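Local coordinates for protein hydrogenase maturation protease (Wolinella succinogenes, PDB 3PU6) that is of unproven function but probably acts as an endopeptidase that matures and so activates hydrogenase, at residues Leu51-Met65 with Leu100-Val114. Sequence-based numbering, arbitrary orientation.
Sequences LRELAPDVIVVADAM and LRGICSKTIFLGISV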
loop_
_atom_site.group_PDB
_atom_site.type_symbol
_atom_site.label_atom_id
_atom_site.label_comp_id
_atom_site.label_asym_id
_atom_site.label_seq_id
_atom_site.Cartn_x
_atom_site.Cartn_y
_atom_site.Cartn_z
ATOM N N LEU A 51 -1.443 -14.214 3.783
ATOM C CA LEU A 51 -2.702 -13.542 3.622
ATOM C C LEU A 51 -3.887 -14.493 3.683
ATOM O O LEU A 51 -4.851 -14.217 4.383
ATOM C CB LEU A 51 -2.720 -12.735 2.327
ATOM C CG LEU A 51 -1.939 -11.416 2.369
ATOM C CD1 LEU A 51 -1.927 -10.745 0.990
ATOM C CD2 LEU A 51 -2.492 -10.476 3.442
ATOM N N ARG A 52 -3.844 -15.597 2.946
ATOM C CA ARG A 52 -4.944 -16.549 3.013
ATOM C C ARG A 52 -5.111 -16.973 4.461
ATOM O O ARG A 52 -6.220 -17.070 4.987
ATOM C CB ARG A 52 -4.655 -17.792 2.186
ATOM C CG ARG A 52 -4.491 -17.580 0.693
ATOM C CD ARG A 52 -3.960 -18.861 0.010
ATOM N NE ARG A 52 -3.387 -18.565 -1.308
ATOM C CZ ARG A 52 -2.146 -18.872 -1.688
ATOM N NH1 ARG A 52 -1.345 -19.519 -0.846
ATOM N NH2 ARG A 52 -1.709 -18.554 -2.914
ATOM N N GLU A 53 -3.968 -17.207 5.093
ATOM C CA GLU A 53 -3.877 -17.870 6.372
ATOM C C GLU A 53 -4.364 -16.980 7.514
ATOM O O GLU A 53 -4.837 -17.463 8.548
ATOM C CB GLU A 53 -2.423 -18.276 6.596
ATOM C CG GLU A 53 -2.199 -19.179 7.795
ATOM C CD GLU A 53 -3.033 -20.451 7.745
ATOM O OE1 GLU A 53 -3.215 -21.030 6.648
ATOM O OE2 GLU A 53 -3.504 -20.872 8.823
ATOM N N LEU A 54 -4.243 -15.677 7.323
ATOM C CA LEU A 54 -4.637 -14.714 8.332
ATOM C C LEU A 54 -6.096 -14.262 8.186
ATOM O O LEU A 54 -6.704 -13.810 9.146
ATOM C CB LEU A 54 -3.698 -13.522 8.252
ATOM C CG LEU A 54 -4.078 -12.236 8.965
ATOM C CD1 LEU A 54 -4.238 -12.517 10.439
ATOM C CD2 LEU A 54 -3.002 -11.202 8.718
ATOM N N ALA A 55 -6.637 -14.384 6.976
ATOM C CA ALA A 55 -8.027 -14.024 6.651
ATOM C C ALA A 55 -8.465 -12.613 7.072
ATOM O O ALA A 55 -9.533 -12.439 7.674
ATOM C CB ALA A 55 -8.990 -15.071 7.187
ATOM N N PRO A 56 -7.664 -11.595 6.710
ATOM C CA PRO A 56 -7.875 -10.221 7.193
ATOM C C PRO A 56 -9.302 -9.748 6.959
ATOM O O PRO A 56 -9.965 -10.262 6.062
ATOM C CB PRO A 56 -6.913 -9.386 6.335
ATOM C CG PRO A 56 -5.957 -10.351 5.741
ATOM C CD PRO A 56 -6.682 -11.655 5.610
ATOM N N ASP A 57 -9.762 -8.789 7.763
ATOM C CA ASP A 57 -11.030 -8.106 7.512
ATOM C C ASP A 57 -10.783 -6.985 6.509
ATOM O O ASP A 57 -11.607 -6.716 5.638
ATOM C CB ASP A 57 -11.604 -7.499 8.794
ATOM C CG ASP A 57 -12.002 -8.546 9.819
ATOM O OD1 ASP A 57 -12.807 -9.438 9.483
ATOM O OD2 ASP A 57 -11.523 -8.459 10.976
ATOM N N VAL A 58 -9.633 -6.340 6.652
ATOM C CA VAL A 58 -9.244 -5.231 5.803
ATOM C C VAL A 58 -7.828 -5.378 5.231
ATOM O O VAL A 58 -6.865 -5.562 5.965
ATOM C CB VAL A 58 -9.273 -3.930 6.598
ATOM C CG1 VAL A 58 -8.844 -2.776 5.728
ATOM C CG2 VAL A 58 -10.646 -3.707 7.156
ATOM N N ILE A 59 -7.713 -5.265 3.915
ATOM C CA ILE A 59 -6.418 -5.173 3.256
ATOM C C ILE A 59 -6.263 -3.823 2.560
ATOM O O ILE A 59 -7.011 -3.478 1.655
ATOM C CB ILE A 59 -6.218 -6.269 2.181
ATOM C CG1 ILE A 59 -6.384 -7.657 2.788
ATOM C CG2 ILE A 59 -4.860 -6.108 1.515
ATOM C CD1 ILE A 59 -6.452 -8.752 1.764
ATOM N N VAL A 60 -5.281 -3.062 3.003
ATOM C CA VAL A 60 -4.834 -1.914 2.264
ATOM C C VAL A 60 -3.565 -2.308 1.525
ATOM O O VAL A 60 -2.600 -2.785 2.133
ATOM C CB VAL A 60 -4.540 -0.739 3.190
ATOM C CG1 VAL A 60 -3.872 0.376 2.422
ATOM C CG2 VAL A 60 -5.824 -0.250 3.822
ATOM N N VAL A 61 -3.590 -2.126 0.204
ATOM C CA VAL A 61 -2.433 -2.374 -0.642
ATOM C C VAL A 61 -1.896 -1.029 -1.100
ATOM O O VAL A 61 -2.571 -0.316 -1.808
ATOM C CB VAL A 61 -2.774 -3.321 -1.845
ATOM C CG1 VAL A 61 -4.004 -2.854 -2.592
ATOM C CG2 VAL A 61 -1.596 -3.452 -2.790
ATOM N N ALA A 62 -0.694 -0.678 -0.659
ATOM C CA ALA A 62 -0.079 0.591 -1.015
ATOM C C ALA A 62 1.070 0.456 -2.029
ATOM O O ALA A 62 1.850 -0.492 -1.976
ATOM C CB ALA A 62 0.408 1.287 0.221
ATOM N N ASP A 63 1.172 1.430 -2.937
ATOM C CA ASP A 63 2.172 1.397 -4.008
ATOM C C ASP A 63 2.534 2.790 -4.479
ATOM O O ASP A 63 1.727 3.696 -4.400
ATOM C CB ASP A 63 1.664 0.593 -5.214
ATOM C CG ASP A 63 2.805 0.051 -6.064
ATOM O OD1 ASP A 63 3.981 0.234 -5.654
ATOM O OD2 ASP A 63 2.540 -0.567 -7.130
ATOM N N ALA A 64 3.757 2.953 -4.969
ATOM C CA ALA A 64 4.121 4.142 -5.723
ATOM C C ALA A 64 3.371 4.110 -7.046
ATOM O O ALA A 64 3.147 3.045 -7.619
ATOM C CB ALA A 64 5.615 4.176 -5.979
HETATM N N MSE A 65 2.955 5.270 -7.532
HETATM C CA MSE A 65 2.496 5.331 -8.917
HETATM C C MSE A 65 3.083 6.544 -9.609
HETATM O O MSE A 65 2.916 7.675 -9.162
HETATM C CB MSE A 65 0.977 5.267 -9.030
HETATM C CG MSE A 65 0.260 6.070 -7.989
HETATM SE SE MSE A 65 -1.659 5.793 -8.117
HETATM C CE MSE A 65 -2.293 7.523 -7.385
ATOM N N LEU A 100 -6.535 -10.156 -4.221
ATOM C CA LEU A 100 -6.816 -9.698 -2.865
ATOM C C LEU A 100 -8.318 -9.586 -2.608
ATOM O O LEU A 100 -8.804 -9.977 -1.547
ATOM C CB LEU A 100 -6.129 -8.362 -2.598
ATOM C CG LEU A 100 -4.624 -8.331 -2.851
ATOM C CD1 LEU A 100 -4.114 -6.905 -2.765
ATOM C CD2 LEU A 100 -3.874 -9.252 -1.889
ATOM N N ARG A 101 -9.048 -9.071 -3.592
ATOM C CA ARG A 101 -10.488 -8.942 -3.477
ATOM C C ARG A 101 -11.109 -10.300 -3.238
ATOM O O ARG A 101 -12.199 -10.402 -2.677
ATOM C CB ARG A 101 -11.088 -8.345 -4.742
ATOM C CG ARG A 101 -10.623 -6.960 -5.068
ATOM C CD ARG A 101 -11.145 -6.536 -6.447
ATOM N NE ARG A 101 -12.460 -5.900 -6.416
ATOM C CZ ARG A 101 -13.607 -6.514 -6.689
ATOM N NH1 ARG A 101 -13.621 -7.797 -7.013
ATOM N NH2 ARG A 101 -14.748 -5.841 -6.634
ATOM N N GLY A 102 -10.416 -11.339 -3.689
ATOM C CA GLY A 102 -10.895 -12.697 -3.538
ATOM C C GLY A 102 -10.615 -13.240 -2.156
ATOM O O GLY A 102 -11.374 -14.043 -1.637
ATOM N N ILE A 103 -9.510 -12.810 -1.563
ATOM C CA ILE A 103 -9.245 -13.124 -0.173
ATOM C C ILE A 103 -10.165 -12.303 0.734
ATOM O O ILE A 103 -10.661 -12.797 1.746
ATOM C CB ILE A 103 -7.814 -12.740 0.242
ATOM C CG1 ILE A 103 -6.755 -13.448 -0.571
ATOM C CG2 ILE A 103 -7.566 -13.049 1.731
ATOM C CD1 ILE A 103 -5.411 -13.217 0.060
ATOM N N CYS A 104 -10.372 -11.043 0.357
ATOM C CA CYS A 104 -10.953 -10.039 1.245
ATOM C C CYS A 104 -11.884 -9.077 0.527
ATOM O O CYS A 104 -11.536 -8.544 -0.520
ATOM C CB CYS A 104 -9.826 -9.222 1.845
ATOM S SG CYS A 104 -10.358 -8.169 3.134
ATOM N N SER A 105 -13.055 -8.828 1.103
ATOM C CA SER A 105 -14.012 -7.876 0.524
ATOM C C SER A 105 -13.553 -6.415 0.672
ATOM O O SER A 105 -13.555 -5.648 -0.305
ATOM C CB SER A 105 -15.384 -8.053 1.170
ATOM O OG SER A 105 -15.313 -7.808 2.564
ATOM N N LYS A 106 -13.172 -6.036 1.891
ATOM C CA LYS A 106 -12.541 -4.745 2.117
ATOM C C LYS A 106 -11.109 -4.674 1.600
ATOM O O LYS A 106 -10.175 -4.558 2.393
ATOM C CB LYS A 106 -12.516 -4.395 3.591
ATOM C CG LYS A 106 -13.679 -3.563 4.051
ATOM C CD LYS A 106 -13.990 -2.436 3.079
ATOM C CE LYS A 106 -15.183 -1.639 3.584
ATOM N NZ LYS A 106 -15.760 -0.788 2.515
ATOM N N THR A 107 -10.938 -4.725 0.279
ATOM C CA THR A 107 -9.656 -4.407 -0.322
ATOM C C THR A 107 -9.594 -2.949 -0.743
ATOM O O THR A 107 -10.280 -2.517 -1.666
ATOM C CB THR A 107 -9.342 -5.260 -1.560
ATOM O OG1 THR A 107 -9.361 -6.647 -1.203
ATOM C CG2 THR A 107 -7.958 -4.891 -2.107
ATOM N N ILE A 108 -8.732 -2.203 -0.079
ATOM C CA ILE A 108 -8.571 -0.802 -0.360
ATOM C C ILE A 108 -7.241 -0.536 -1.041
ATOM O O ILE A 108 -6.210 -0.990 -0.564
ATOM C CB ILE A 108 -8.675 0.010 0.949
ATOM C CG1 ILE A 108 -10.114 -0.050 1.477
ATOM C CG2 ILE A 108 -8.212 1.442 0.735
ATOM C CD1 ILE A 108 -10.206 -0.063 2.959
ATOM N N PHE A 109 -7.266 0.200 -2.155
ATOM C CA PHE A 109 -6.033 0.656 -2.809
ATOM C C PHE A 109 -5.592 2.030 -2.314
ATOM O O PHE A 109 -6.409 2.917 -2.144
ATOM C CB PHE A 109 -6.143 0.652 -4.352
ATOM C CG PHE A 109 -4.866 1.080 -5.049
ATOM C CD1 PHE A 109 -3.784 0.219 -5.152
ATOM C CD2 PHE A 109 -4.728 2.365 -5.553
ATOM C CE1 PHE A 109 -2.589 0.638 -5.757
ATOM C CE2 PHE A 109 -3.542 2.782 -6.161
ATOM C CZ PHE A 109 -2.477 1.926 -6.258
ATOM N N LEU A 110 -4.294 2.189 -2.080
ATOM C CA LEU A 110 -3.703 3.476 -1.733
ATOM C C LEU A 110 -2.508 3.812 -2.625
ATOM O O LEU A 110 -1.409 3.316 -2.393
ATOM C CB LEU A 110 -3.242 3.465 -0.280
ATOM C CG LEU A 110 -2.851 4.796 0.385
ATOM C CD1 LEU A 110 -2.721 4.605 1.876
ATOM C CD2 LEU A 110 -1.572 5.390 -0.175
ATOM N N GLY A 111 -2.724 4.655 -3.635
ATOM C CA GLY A 111 -1.676 5.033 -4.567
ATOM C C GLY A 111 -0.998 6.327 -4.179
ATOM O O GLY A 111 -1.661 7.310 -3.875
ATOM N N ILE A 112 0.329 6.326 -4.178
ATOM C CA ILE A 112 1.112 7.493 -3.816
ATOM C C ILE A 112 1.872 7.869 -5.054
ATOM O O ILE A 112 2.720 7.123 -5.523
ATOM C CB ILE A 112 2.087 7.192 -2.666
ATOM C CG1 ILE A 112 1.326 6.627 -1.469
ATOM C CG2 ILE A 112 2.884 8.428 -2.252
ATOM C CD1 ILE A 112 2.215 5.872 -0.478
ATOM N N SER A 113 1.545 9.018 -5.612
ATOM C CA SER A 113 2.116 9.378 -6.889
ATOM C C SER A 113 3.542 9.854 -6.680
ATOM O O SER A 113 3.825 10.562 -5.705
ATOM C CB SER A 113 1.251 10.406 -7.631
ATOM O OG SER A 113 1.167 11.634 -6.940
ATOM N N VAL A 114 4.438 9.410 -7.569
ATOM C CA VAL A 114 5.844 9.801 -7.517
ATOM C C VAL A 114 6.274 10.320 -8.870
ATOM O O VAL A 114 5.682 9.981 -9.862
ATOM C CB VAL A 114 6.782 8.650 -7.024
ATOM C CG1 VAL A 114 6.594 8.392 -5.529
ATOM C CG2 VAL A 114 6.541 7.379 -7.787
#
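I108 O accepts the N-H of V61 at 3.0 Å, nearly in line with the C=O, and the CA-H of V60 as a second, weaker donor. Seven further backbone bonds run along the pair, from I59 N to K106 O through V114 N to M65 O. Their alternation, with strand directions 26° apart, establishes a parallel pair: neighbouring inner strands of the mixed beta sheet in this alpha/beta fold, 58-66 also bonding to 5-10 on its far edge. On one face V60 CG2 lies 4.1 Å from I108 CB, where helix 128-147 packs through L144. The other face meets helix 94-103. There I59 turns CG1 anti to its carbonyl carbon (chi1 -57°) and, extended beyond, brings CD1 to 3.4 Å from C104 CB, with L100 CB and I103 CG2 farther off. With alanine in place of I59, the space under this helix end would probably go unfilled and C104 CB would lose its nearest apolar neighbour across the pair. L100 CD1 continues the cover, 3.9 Å from V61 CB. Farther along, M65, a selenomethionine, runs extended beyond CG and passes over G111, with SE 3.6 Å from G111 CA; SE reaches the F109 ring edge, 4.1 Å from CE2 and 88° off the ring normal, a Met-aromatic contact.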